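Local coordinates for protein beta-Ala-His dipeptidase (Homo sapiens, PDB 3DLJ) that hydrolyses Xaa-His dipeptides, carnosine and anserine above all, as a secreted homodimeric zinc metallopeptidase of the M20 family that carries two zinc ions per subunit, at residues Asn168-Ile173 against Asp193-Gly198; Arg54-Ala59 against Ile88-Leu93; Lys409-Thr414 against Thr471-Ala476; Gln29-Trp34 against Pro147-Ile152. All coordinates share one frame; numbering follows the deposited sequence.

In the fold
Three of the four contacts have a side chain within about 13 Å of a zinc ion. Interactions 1 and 2 share a sheet: strands 168-174 and 91-96 are neighbours in it, Ile-173 O lies 2.8 Å from Ile-92 N in a probable hydrogen bond, and the contact centres are 17 Å apart. Trp-34 of interaction 4 packs on helix 46-65 of interaction 2, where its NE1 is 3.5 Å from Val-58 CG1. Trp-151 of helix 141-160 meets both Phe-171 of interaction 1 and Phe-474 of interaction 3. Closest to the metals is interaction 4, with the Val-148 side chain about 8 Å from a zinc ion; interaction 3 lies away from the annotated sites.

Interaction 1 (Asn168-Ile173 against Asp193-Gly198); sequences NIKFII and DRFFSG
Lys-170 reaches out from strand 168-174 to Phe-195 in the loop 193-198, and its ammonium group and aliphatic chain make different contacts. The polar contact is a single hydrogen bond from NZ to the backbone oxygen Phe-195 O, 2.9 Å long, with a C=O...N angle of 141° and the nitrogen tilted 24° from the carbonyl plane. The same ammonium forms a cation-pi contact over the ring of Phe-195, with NZ 4.9 Å from the ring centroid.

The aliphatic part supplies the CH-pi contact: CD of Lys-170 sits over that face, displaced toward the rim and 3.9 Å from the centroid. The two side chains run antiparallel alongside each other, so the base of the lysine, CB, lies 3.6 Å from the ring tip Phe-195 CZ.

Apolar packing continues beside them. Ile-172 CG1 is anti to its backbone N (chi1 179°), and CD1 beyond it meets the edge of the Phe-196 ring, 3.7 Å from CZ. The other aromatic, Phe-195, lays CD1 over the centre of a Phe-196 face.

The loop between helix 184-191 and strand 201-204 covers part of one face of the mixed sheet in the alpha/beta M20 catalytic domain.

Interaction 2 (Arg54-Ala59 against Ile88-Leu93); sequences RMMAVA and IPPVIL
Met-56 is the main bump on the helical side, projecting from helix 46-65 into the shallow relief made by Pro-89, Pro-90 and Ile-92. Its base and its tip meet different parts of that surface. CB lies 4.0 Å from CG of the Pro-90 ring, whereas CG, one atom further out, rests 3.9 Å from Pro-89 CB. The chain then curls, bent at chi2 (-47°), which sets SD, and at chi3 (-74°), which sets the methyl CE 3.3 Å from Pro-90 O in a close packing contact; CE also comes 4.3 Å from CG1 of Ile-92.

Ile-92 provides the reciprocal bump. From strand 91-96 its CD1 pushes toward the helix surface, 3.4 Å from Met-56 O and 3.7 Å from Ala-59 CB. The tip settles into the shallow notch between that carbonyl oxygen and the small methyl of Ala-59, one helical turn along from Met-56, while Met-56 occupies the neighbouring position beside the prolines. No hydrogen bond joins the two segments, so the fit rests on shape.

Leu-52, Phe-53, Ala-60 and Leu-63 extend the same helical surface over the prolines and Ile-92. This is helix-on-sheet packing in the alpha/beta fold of the M20 catalytic domain, near the metal site: the Met-56 side chain lies about 7 Å from that of the zinc ligand His-110 and about 12 Å from a zinc ion.

Interaction 3 (Lys409-Thr414 against Thr471-Ala476); sequences KRAIRT and TKLFAA
Leu-473 inserts its CD1 methyl against the backbone and side chains of helix 403-416, overlapping both Ala-411 and Ile-412. CD1 approaches the carbonyl carbon Ala-411 C to 3.6 Å and the methyl Ala-411 CB to 3.8 Å. It is equally engaged with the next residue, lying 3.5 Å from Ile-412 CG1; the other branch of the leucine, CD2, flanks the same CG1 at a longer distance. Although the CB bond of Leu-473 does not face the opposite helix, chi1 (175°) sets CG anti to the backbone N, and chi2 (62°) then brings CD1 against that helix.

Ile-412 starts out pointing away from helix 464-482, yet its CG1 still meets the leucine, the two side chains meeting at a slant. Ala-411 faces the partner directly. Its CB lies 4.0 Å from Ala-476 CB, and with only methyl groups between the backbones the alpha carbons of this pair approach to 5.1 Å. At the margin, Thr-414 CG2 comes 4.5 Å from Ala-476 CB. Its hydroxyl turns back to its own helix, where OG1 gives Arg-410 O a weak hydrogen bond.

The interface therefore has a close alanine-alanine point beside a leucine whose CD1 lies against the neighbouring backbone. Phe-477 adds to the packing on Ala-411, and Ile-446 touches Leu-473. With segment axes 8.5 Å apart at closest approach and directed 130° from each other, this is alanine-mediated close packing of two inclined helices, joining helix 403-416 to the C-terminal helix 464-482 away from the active site.

Interaction 4 (Gln29-Trp34 against Pro147-Ile152); sequences QTLKEW and PVLAWI
Two helices of the metallopeptidase pack here close to the zinc site: helix 24-35, the second helix of the chain, lies against helix 141-160, whose Val-148 side chain is about 8 Å from a zinc ion. The segment axes come within 10.4 Å and run at 138° to each other, and the wide gap between them is filled by Leu-149 and Trp-34.

Leu-149 lies over one face of the Trp-34 indole. Its CD2 sits 3.6 Å from the centroid of the six-membered ring and only 6° off the normal, a CH-pi contact, while CG is 3.6 Å from Trp-34 CE3. The second methyl, CD1, also touches the indole, at Trp-34 CD2, and lies between it and Leu-31 CA, which it reaches at 3.6 Å; it meets Leu-31 CD1 as well. Thr-30 adds its CG2, 3.9 Å from Leu-149 CD2 and nearly as close to CD1. That methyl is anti to the threonine backbone N, while OG1 is hydrogen-bonded to Glu-26 O in its own helix.

The far end of the indole touches two more residues of helix 141-160. Val-148 CG1 lies at the ring edge, 4.3 Å from CZ3, and Ile-152 CD1 approaches CH2 to 3.9 Å. Met-55, Val-58 and Thr-62 of helix 46-65 also touch the tryptophan, and Tyr-467 packs on both Leu-31 and Leu-149.

With no hydrogen bond between the segments, the contact rests on dispersion, the CH-pi contact and burial of apolar surface, while the threonine hydroxyl is satisfied within its own helix.

Interaction 1 (Asn168-Ile173 against Asp193-Gly198)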
loop_
_atom_site.group_PDB
_atom_site.type_symbol
_atom_site.label_atom_id
_atom_site.label_comp_id
_atom_site.label_asym_id
_atom_site.label_seq_id
_atom_site.Cartn_x
_atom_site.Cartn_y
_atom_site.Cartn_z
ATOM N N ASN A 168 22.745 10.653 9.273
ATOM C CA ASN A 168 21.937 10.262 10.418
ATOM C C ASN A 168 20.668 9.591 9.877
ATOM O O ASN A 168 20.201 9.902 8.777
ATOM C CB ASN A 168 21.572 11.459 11.313
ATOM C CG ASN A 168 22.794 12.215 11.852
ATOM O OD1 ASN A 168 23.692 11.647 12.485
ATOM N ND2 ASN A 168 22.806 13.519 11.623
ATOM N N ILE A 169 20.122 8.645 10.626
ATOM C CA ILE A 169 18.932 7.942 10.183
ATOM C C ILE A 169 17.883 7.952 11.265
ATOM O O ILE A 169 18.137 7.603 12.421
ATOM C CB ILE A 169 19.243 6.486 9.745
ATOM C CG1 ILE A 169 20.202 6.508 8.540
ATOM C CG2 ILE A 169 17.944 5.725 9.405
ATOM C CD1 ILE A 169 20.572 5.128 8.011
ATOM N N LYS A 170 16.701 8.389 10.862
ATOM C CA LYS A 170 15.532 8.322 11.689
ATOM C C LYS A 170 14.560 7.262 11.150
ATOM O O LYS A 170 14.494 6.996 9.936
ATOM C CB LYS A 170 14.895 9.714 11.833
ATOM C CG LYS A 170 15.705 10.650 12.742
ATOM C CD LYS A 170 14.989 11.949 13.108
ATOM C CE LYS A 170 15.628 12.558 14.357
ATOM N NZ LYS A 170 15.394 14.038 14.566
ATOM N N PHE A 171 13.841 6.622 12.071
ATOM C CA PHE A 171 12.824 5.634 11.697
ATOM C C PHE A 171 11.517 6.035 12.337
ATOM O O PHE A 171 11.476 6.337 13.540
ATOM C CB PHE A 171 13.189 4.219 12.185
ATOM C CG PHE A 171 14.639 3.809 11.947
ATOM C CD1 PHE A 171 15.671 4.310 12.748
ATOM C CD2 PHE A 171 14.949 2.862 10.977
ATOM C CE1 PHE A 171 16.981 3.907 12.567
ATOM C CE2 PHE A 171 16.262 2.448 10.785
ATOM C CZ PHE A 171 17.288 2.972 11.571
ATOM N N ILE A 172 10.456 6.067 11.538
ATOM C CA ILE A 172 9.077 6.097 12.069
ATOM C C ILE A 172 8.299 4.854 11.579
ATOM O O ILE A 172 7.964 4.752 10.397
ATOM C CB ILE A 172 8.324 7.429 11.752
ATOM C CG1 ILE A 172 6.893 7.394 12.296
ATOM C CG2 ILE A 172 8.341 7.774 10.237
ATOM C CD1 ILE A 172 6.133 8.682 12.074
ATOM N N ILE A 173 8.059 3.906 12.485
ATOM C CA ILE A 173 7.401 2.655 12.116
ATOM C C ILE A 173 6.127 2.461 12.927
ATOM O O ILE A 173 6.153 2.473 14.167
ATOM C CB ILE A 173 8.323 1.395 12.308
ATOM C CG1 ILE A 173 9.773 1.609 11.797
ATOM C CG2 ILE A 173 7.674 0.158 11.742
ATOM C CD1 ILE A 173 9.972 1.799 10.294
ATOM N N ASP A 193 7.726 19.717 14.494
ATOM C CA ASP A 193 8.872 20.545 14.865
ATOM C C ASP A 193 9.611 19.957 16.067
ATOM O O ASP A 193 10.201 20.681 16.855
ATOM C CB ASP A 193 8.416 21.976 15.175
ATOM C CG ASP A 193 7.887 22.701 13.951
ATOM O OD1 ASP A 193 8.214 22.292 12.810
ATOM O OD2 ASP A 193 7.145 23.694 14.126
ATOM N N ARG A 194 9.562 18.639 16.213
ATOM C CA ARG A 194 10.186 17.982 17.352
ATOM C C ARG A 194 11.072 16.854 16.819
ATOM O O ARG A 194 12.255 17.071 16.593
ATOM C CB ARG A 194 9.109 17.508 18.338
ATOM C CG ARG A 194 9.506 17.561 19.808
ATOM C CD ARG A 194 8.258 17.608 20.699
ATOM N N PHE A 195 10.495 15.679 16.570
ATOM C CA PHE A 195 11.204 14.576 15.913
ATOM C C PHE A 195 11.555 14.887 14.445
ATOM O O PHE A 195 12.603 14.453 13.948
ATOM C CB PHE A 195 10.376 13.286 15.999
ATOM C CG PHE A 195 11.030 12.074 15.360
ATOM C CD1 PHE A 195 10.750 11.728 14.030
ATOM C CD2 PHE A 195 11.894 11.252 16.100
ATOM C CE1 PHE A 195 11.338 10.603 13.442
ATOM C CE2 PHE A 195 12.469 10.115 15.520
ATOM C CZ PHE A 195 12.193 9.794 14.197
ATOM N N PHE A 196 10.690 15.637 13.763
ATOM C CA PHE A 196 10.887 15.915 12.340
ATOM C C PHE A 196 11.660 17.196 12.075
ATOM O O PHE A 196 11.937 17.540 10.919
ATOM C CB PHE A 196 9.555 15.885 11.577
ATOM C CG PHE A 196 8.947 14.509 11.502
ATOM C CD1 PHE A 196 7.880 14.157 12.331
ATOM C CD2 PHE A 196 9.469 13.547 10.623
ATOM C CE1 PHE A 196 7.329 12.873 12.274
ATOM C CE2 PHE A 196 8.936 12.254 10.564
ATOM C CZ PHE A 196 7.856 11.917 11.392
ATOM N N SER A 197 12.015 17.888 13.158
ATOM C CA SER A 197 12.836 19.085 13.099
ATOM C C SER A 197 14.204 18.699 12.528
ATOM O O SER A 197 14.947 17.918 13.131
ATOM C CB SER A 197 12.956 19.707 14.506
ATOM O OG SER A 197 13.757 20.887 14.526
ATOM N N GLY A 198 14.518 19.216 11.345
ATOM C CA GLY A 198 15.828 18.962 10.739
ATOM C C GLY A 198 16.005 17.650 9.984
ATOM O O GLY A 198 17.112 17.348 9.514
#

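Interaction 2 (Arg54-Ala59 against Ile88-Leu93)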
loop_
_atom_site.group_PDB
_atom_site.type_symbol
_atom_site.label_atom_id
_atom_site.label_comp_id
_atom_site.label_asym_id
_atom_site.label_seq_id
_atom_site.Cartn_x
_atom_site.Cartn_y
_atom_site.Cartn_z
ATOM N N ARG A 54 3.497 -7.310 19.985
ATOM C CA ARG A 54 4.740 -8.067 20.093
ATOM C C ARG A 54 5.682 -7.742 18.933
ATOM O O ARG A 54 6.880 -7.630 19.136
ATOM C CB ARG A 54 4.476 -9.560 20.130
ATOM C CG ARG A 54 5.698 -10.321 20.582
ATOM C CD ARG A 54 5.379 -11.756 20.883
ATOM N NE ARG A 54 5.043 -12.465 19.657
ATOM C CZ ARG A 54 5.919 -13.096 18.889
ATOM N NH1 ARG A 54 5.476 -13.707 17.802
ATOM N NH2 ARG A 54 7.226 -13.118 19.191
ATOM N N MET A 55 5.111 -7.583 17.739
ATOM C CA MET A 55 5.813 -7.135 16.537
ATOM C C MET A 55 6.523 -5.793 16.736
ATOM O O MET A 55 7.711 -5.666 16.456
ATOM C CB MET A 55 4.827 -7.046 15.347
ATOM C CG MET A 55 5.465 -6.748 13.968
ATOM S SD MET A 55 6.520 -8.041 13.271
ATOM C CE MET A 55 8.167 -7.602 13.941
ATOM N N MET A 56 5.786 -4.786 17.203
ATOM C CA MET A 56 6.371 -3.481 17.500
ATOM C C MET A 56 7.483 -3.603 18.527
ATOM O O MET A 56 8.490 -2.906 18.425
ATOM C CB MET A 56 5.292 -2.497 17.964
ATOM C CG MET A 56 4.139 -2.343 16.940
ATOM S SD MET A 56 4.744 -2.121 15.255
ATOM C CE MET A 56 5.344 -0.432 15.331
ATOM N N ALA A 57 7.314 -4.491 19.511
ATOM C CA ALA A 57 8.345 -4.725 20.535
ATOM C C ALA A 57 9.603 -5.398 19.977
ATOM O O ALA A 57 10.732 -5.038 20.345
ATOM C CB ALA A 57 7.755 -5.536 21.695
ATOM N N VAL A 58 9.412 -6.362 19.079
ATOM C CA VAL A 58 10.526 -7.038 18.397
ATOM C C VAL A 58 11.351 -6.064 17.522
ATOM O O VAL A 58 12.599 -6.094 17.539
ATOM C CB VAL A 58 10.023 -8.250 17.562
ATOM C CG1 VAL A 58 11.120 -8.767 16.585
ATOM C CG2 VAL A 58 9.554 -9.371 18.490
ATOM N N ALA A 59 10.639 -5.207 16.783
ATOM C CA ALA A 59 11.234 -4.113 16.004
ATOM C C ALA A 59 11.946 -3.046 16.865
ATOM O O ALA A 59 13.035 -2.600 16.511
ATOM C CB ALA A 59 10.174 -3.460 15.107
ATOM N N ILE A 88 -4.289 0.618 20.413
ATOM C CA ILE A 88 -3.480 0.799 19.205
ATOM C C ILE A 88 -2.036 0.437 19.562
ATOM O O ILE A 88 -1.576 0.774 20.670
ATOM C CB ILE A 88 -3.560 2.254 18.683
ATOM C CG1 ILE A 88 -5.007 2.622 18.331
ATOM C CG2 ILE A 88 -2.686 2.475 17.467
ATOM C CD1 ILE A 88 -5.301 4.119 18.530
ATOM N N PRO A 89 -1.334 -0.302 18.662
ATOM C CA PRO A 89 0.101 -0.570 18.798
ATOM C C PRO A 89 0.951 0.698 18.821
ATOM O O PRO A 89 0.630 1.657 18.103
ATOM C CB PRO A 89 0.425 -1.392 17.538
ATOM C CG PRO A 89 -0.672 -1.104 16.602
ATOM C CD PRO A 89 -1.881 -1.006 17.487
ATOM N N PRO A 90 2.040 0.698 19.624
ATOM C CA PRO A 90 2.881 1.883 19.725
ATOM C C PRO A 90 3.513 2.232 18.398
ATOM O O PRO A 90 3.629 1.374 17.511
ATOM C CB PRO A 90 3.954 1.492 20.762
ATOM C CG PRO A 90 3.983 0.010 20.760
ATOM C CD PRO A 90 2.538 -0.395 20.481
ATOM N N VAL A 91 3.865 3.499 18.239
ATOM C CA VAL A 91 4.605 3.906 17.074
ATOM C C VAL A 91 6.073 3.981 17.511
ATOM O O VAL A 91 6.388 4.559 18.553
ATOM C CB VAL A 91 4.100 5.237 16.489
ATOM C CG1 VAL A 91 5.101 5.779 15.488
ATOM C CG2 VAL A 91 2.729 5.038 15.800
ATOM N N ILE A 92 6.955 3.357 16.737
ATOM C CA ILE A 92 8.367 3.507 16.990
ATOM C C ILE A 92 8.839 4.806 16.374
ATOM O O ILE A 92 8.609 5.058 15.190
ATOM C CB ILE A 92 9.187 2.326 16.455
ATOM C CG1 ILE A 92 8.858 1.076 17.270
ATOM C CG2 ILE A 92 10.709 2.661 16.479
ATOM C CD1 ILE A 92 9.443 -0.175 16.704
ATOM N N LEU A 93 9.463 5.635 17.212
ATOM C CA LEU A 93 10.171 6.826 16.767
ATOM C C LEU A 93 11.628 6.704 17.178
ATOM O O LEU A 93 11.960 6.936 18.348
ATOM C CB LEU A 93 9.556 8.086 17.377
ATOM C CG LEU A 93 8.155 8.526 16.930
ATOM C CD1 LEU A 93 7.818 9.830 17.631
ATOM C CD2 LEU A 93 8.091 8.712 15.433
#

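Interaction 3 (Lys409-Thr414 against Thr471-Ala476)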
loop_
_atom_site.group_PDB
_atom_site.type_symbol
_atom_site.label_atom_id
_atom_site.label_comp_id
_atom_site.label_asym_id
_atom_site.label_seq_id
_atom_site.Cartn_x
_atom_site.Cartn_y
_atom_site.Cartn_z
ATOM N N LYS A 409 18.001 7.679 -7.873
ATOM C CA LYS A 409 18.405 7.381 -9.264
ATOM C C LYS A 409 19.838 6.863 -9.351
ATOM O O LYS A 409 20.088 5.799 -9.939
ATOM C CB LYS A 409 18.287 8.630 -10.145
ATOM C CG LYS A 409 16.885 9.194 -10.273
ATOM C CD LYS A 409 16.918 10.610 -10.835
ATOM C CE LYS A 409 15.641 10.943 -11.597
ATOM N NZ LYS A 409 15.636 12.363 -12.083
ATOM N N ARG A 410 20.760 7.629 -8.768
ATOM C CA ARG A 410 22.156 7.224 -8.616
ATOM C C ARG A 410 22.351 5.907 -7.854
ATOM O O ARG A 410 23.108 5.050 -8.298
ATOM C CB ARG A 410 22.978 8.344 -7.969
ATOM C CG ARG A 410 23.106 9.618 -8.813
ATOM N N ALA A 411 21.668 5.730 -6.725
ATOM C CA ALA A 411 21.781 4.477 -5.977
ATOM C C ALA A 411 21.330 3.288 -6.824
ATOM O O ALA A 411 21.945 2.221 -6.767
ATOM C CB ALA A 411 20.997 4.540 -4.658
ATOM N N ILE A 412 20.259 3.484 -7.609
ATOM C CA ILE A 412 19.719 2.427 -8.475
ATOM C C ILE A 412 20.687 2.056 -9.569
ATOM O O ILE A 412 20.934 0.870 -9.787
ATOM C CB ILE A 412 18.304 2.765 -9.058
ATOM C CG1 ILE A 412 17.243 2.664 -7.956
ATOM C CG2 ILE A 412 17.934 1.829 -10.238
ATOM C CD1 ILE A 412 15.828 2.844 -8.446
ATOM N N ARG A 413 21.260 3.070 -10.225
ATOM C CA ARG A 413 22.257 2.853 -11.258
ATOM C C ARG A 413 23.431 2.033 -10.729
ATOM O O ARG A 413 23.850 1.065 -11.377
ATOM C CB ARG A 413 22.720 4.177 -11.889
ATOM N N THR A 414 23.921 2.387 -9.538
ATOM C CA THR A 414 25.043 1.665 -8.902
ATOM C C THR A 414 24.763 0.173 -8.691
ATOM O O THR A 414 25.612 -0.670 -9.020
ATOM C CB THR A 414 25.465 2.308 -7.544
ATOM O OG1 THR A 414 26.064 3.580 -7.781
ATOM C CG2 THR A 414 26.469 1.439 -6.798
ATOM N N THR A 471 18.474 -4.356 -0.247
ATOM C CA THR A 471 19.333 -4.030 0.878
ATOM C C THR A 471 20.576 -3.240 0.434
ATOM O O THR A 471 20.949 -2.244 1.075
ATOM C CB THR A 471 19.743 -5.320 1.669
ATOM O OG1 THR A 471 18.570 -6.101 1.991
ATOM C CG2 THR A 471 20.509 -4.974 2.941
ATOM N N LYS A 472 21.197 -3.669 -0.663
ATOM C CA LYS A 472 22.318 -2.949 -1.275
ATOM C C LYS A 472 21.951 -1.571 -1.813
ATOM O O LYS A 472 22.748 -0.615 -1.703
ATOM C CB LYS A 472 22.923 -3.777 -2.399
ATOM C CG LYS A 472 23.648 -4.987 -1.905
ATOM C CD LYS A 472 23.589 -6.070 -2.943
ATOM C CE LYS A 472 24.436 -7.233 -2.554
ATOM N NZ LYS A 472 24.828 -7.910 -3.795
ATOM N N LEU A 473 20.754 -1.482 -2.400
ATOM C CA LEU A 473 20.213 -0.231 -2.907
ATOM C C LEU A 473 20.129 0.790 -1.776
ATOM O O LEU A 473 20.557 1.948 -1.926
ATOM C CB LEU A 473 18.819 -0.445 -3.519
ATOM C CG LEU A 473 18.054 0.798 -3.985
ATOM C CD1 LEU A 473 18.851 1.442 -5.072
ATOM C CD2 LEU A 473 16.683 0.447 -4.508
ATOM N N PHE A 474 19.568 0.367 -0.652
ATOM C CA PHE A 474 19.489 1.235 0.500
ATOM C C PHE A 474 20.881 1.654 1.014
ATOM O O PHE A 474 21.096 2.816 1.393
ATOM C CB PHE A 474 18.621 0.590 1.610
ATOM C CG PHE A 474 17.138 0.551 1.303
ATOM C CD1 PHE A 474 16.531 1.532 0.504
ATOM C CD2 PHE A 474 16.325 -0.451 1.860
ATOM C CE1 PHE A 474 15.138 1.503 0.242
ATOM C CE2 PHE A 474 14.909 -0.496 1.610
ATOM C CZ PHE A 474 14.326 0.484 0.809
ATOM N N ALA A 475 21.818 0.709 1.054
ATOM C CA ALA A 475 23.229 1.015 1.419
ATOM C C ALA A 475 23.864 2.121 0.526
ATOM O O ALA A 475 24.395 3.129 1.032
ATOM C CB ALA A 475 24.068 -0.261 1.394
ATOM N N ALA A 476 23.782 1.945 -0.792
ATOM C CA ALA A 476 24.252 2.956 -1.746
ATOM C C ALA A 476 23.575 4.333 -1.533
ATOM O O ALA A 476 24.222 5.392 -1.662
ATOM C CB ALA A 476 24.033 2.466 -3.185
#

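Interaction 4 (Gln29-Trp34 against Pro147-Ile152)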
loop_
_atom_site.group_PDB
_atom_site.type_symbol
_atom_site.label_atom_id
_atom_site.label_comp_id
_atom_site.label_asym_id
_atom_site.label_seq_id
_atom_site.Cartn_x
_atom_site.Cartn_y
_atom_site.Cartn_z
ATOM N N GLN A 29 16.155 -15.390 7.140
ATOM C CA GLN A 29 15.628 -16.037 8.326
ATOM C C GLN A 29 15.000 -15.009 9.262
ATOM O O GLN A 29 13.991 -15.301 9.887
ATOM C CB GLN A 29 16.720 -16.857 9.050
ATOM C CG GLN A 29 16.324 -17.352 10.424
ATOM C CD GLN A 29 15.255 -18.445 10.387
ATOM O OE1 GLN A 29 15.171 -19.230 9.439
ATOM N NE2 GLN A 29 14.440 -18.498 11.431
ATOM N N THR A 30 15.586 -13.816 9.375
ATOM C CA THR A 30 14.931 -12.766 10.150
ATOM C C THR A 30 13.562 -12.440 9.538
ATOM O O THR A 30 12.573 -12.316 10.260
ATOM C CB THR A 30 15.763 -11.497 10.259
ATOM O OG1 THR A 30 17.014 -11.818 10.876
ATOM C CG2 THR A 30 15.038 -10.458 11.112
ATOM N N LEU A 31 13.490 -12.350 8.212
ATOM C CA LEU A 31 12.206 -12.098 7.590
ATOM C C LEU A 31 11.192 -13.211 7.900
ATOM O O LEU A 31 10.039 -12.928 8.202
ATOM C CB LEU A 31 12.366 -11.847 6.083
ATOM C CG LEU A 31 11.077 -11.565 5.302
ATOM C CD1 LEU A 31 10.320 -10.370 5.886
ATOM C CD2 LEU A 31 11.381 -11.359 3.797
ATOM N N LYS A 32 11.625 -14.468 7.808
ATOM C CA LYS A 32 10.810 -15.628 8.182
ATOM C C LYS A 32 10.248 -15.481 9.613
ATOM O O LYS A 32 9.056 -15.721 9.847
ATOM C CB LYS A 32 11.644 -16.917 8.057
ATOM C CG LYS A 32 10.875 -18.214 8.360
ATOM C CD LYS A 32 11.701 -19.441 7.938
ATOM C CE LYS A 32 10.805 -20.666 7.661
ATOM N NZ LYS A 32 10.552 -21.456 8.899
ATOM N N GLU A 33 11.106 -15.045 10.541
ATOM C CA GLU A 33 10.719 -14.801 11.934
ATOM C C GLU A 33 9.774 -13.622 12.085
ATOM O O GLU A 33 8.864 -13.678 12.901
ATOM C CB GLU A 33 11.937 -14.583 12.817
ATOM C CG GLU A 33 12.776 -15.832 13.029
ATOM C CD GLU A 33 14.164 -15.528 13.572
ATOM O OE1 GLU A 33 14.979 -16.471 13.624
ATOM O OE2 GLU A 33 14.456 -14.359 13.939
ATOM N N TRP A 34 9.977 -12.549 11.327
ATOM C CA TRP A 34 9.051 -11.406 11.426
ATOM C C TRP A 34 7.670 -11.718 10.817
ATOM O O TRP A 34 6.670 -11.311 11.354
ATOM C CB TRP A 34 9.652 -10.112 10.845
ATOM C CG TRP A 34 10.656 -9.429 11.743
ATOM C CD1 TRP A 34 11.480 -10.023 12.656
ATOM C CD2 TRP A 34 10.992 -8.027 11.751
ATOM N NE1 TRP A 34 12.284 -9.082 13.252
ATOM C CE2 TRP A 34 12.007 -7.848 12.721
ATOM C CE3 TRP A 34 10.530 -6.909 11.037
ATOM C CZ2 TRP A 34 12.562 -6.595 13.012
ATOM C CZ3 TRP A 34 11.082 -5.653 11.324
ATOM C CH2 TRP A 34 12.091 -5.512 12.307
ATOM N N PRO A 147 10.683 -4.934 2.833
ATOM C CA PRO A 147 11.364 -3.646 2.676
ATOM C C PRO A 147 11.755 -2.926 3.984
ATOM O O PRO A 147 12.764 -2.226 4.013
ATOM C CB PRO A 147 10.365 -2.815 1.828
ATOM C CG PRO A 147 9.499 -3.796 1.170
ATOM C CD PRO A 147 9.337 -4.900 2.223
ATOM N N VAL A 148 11.003 -3.094 5.058
ATOM C CA VAL A 148 11.458 -2.554 6.345
ATOM C C VAL A 148 12.762 -3.223 6.775
ATOM O O VAL A 148 13.702 -2.549 7.225
ATOM C CB VAL A 148 10.395 -2.640 7.478
ATOM C CG1 VAL A 148 10.993 -2.214 8.824
ATOM C CG2 VAL A 148 9.201 -1.774 7.156
ATOM N N LEU A 149 12.825 -4.544 6.625
ATOM C CA LEU A 149 14.022 -5.306 7.034
ATOM C C LEU A 149 15.194 -5.068 6.117
ATOM O O LEU A 149 16.316 -5.077 6.577
ATOM C CB LEU A 149 13.720 -6.803 7.155
ATOM C CG LEU A 149 13.137 -7.201 8.520
ATOM C CD1 LEU A 149 12.626 -8.654 8.512
ATOM C CD2 LEU A 149 14.181 -6.993 9.638
ATOM N N ALA A 150 14.934 -4.874 4.827
ATOM C CA ALA A 150 15.975 -4.556 3.865
ATOM C C ALA A 150 16.704 -3.258 4.237
ATOM O O ALA A 150 17.942 -3.193 4.157
ATOM C CB ALA A 150 15.409 -4.476 2.463
ATOM N N TRP A 151 15.930 -2.250 4.644
ATOM C CA TRP A 151 16.430 -0.977 5.179
ATOM C C TRP A 151 17.204 -1.177 6.462
ATOM O O TRP A 151 18.335 -0.686 6.590
ATOM C CB TRP A 151 15.260 0.018 5.420
ATOM C CG TRP A 151 15.685 1.387 5.903
ATOM C CD1 TRP A 151 15.847 1.781 7.206
ATOM C CD2 TRP A 151 15.992 2.551 5.097
ATOM N NE1 TRP A 151 16.248 3.103 7.262
ATOM C CE2 TRP A 151 16.326 3.604 5.991
ATOM C CE3 TRP A 151 15.993 2.814 3.713
ATOM C CZ2 TRP A 151 16.669 4.895 5.547
ATOM C CZ3 TRP A 151 16.338 4.111 3.271
ATOM C CH2 TRP A 151 16.668 5.123 4.187
ATOM N N ILE A 152 16.602 -1.905 7.411
ATOM C CA ILE A 152 17.260 -2.208 8.692
ATOM C C ILE A 152 18.541 -3.035 8.502
ATOM O O ILE A 152 19.557 -2.790 9.172
ATOM C CB ILE A 152 16.293 -2.896 9.707
ATOM C CG1 ILE A 152 15.314 -1.867 10.298
ATOM C CG2 ILE A 152 17.084 -3.629 10.820
ATOM C CD1 ILE A 152 14.091 -2.475 11.028
#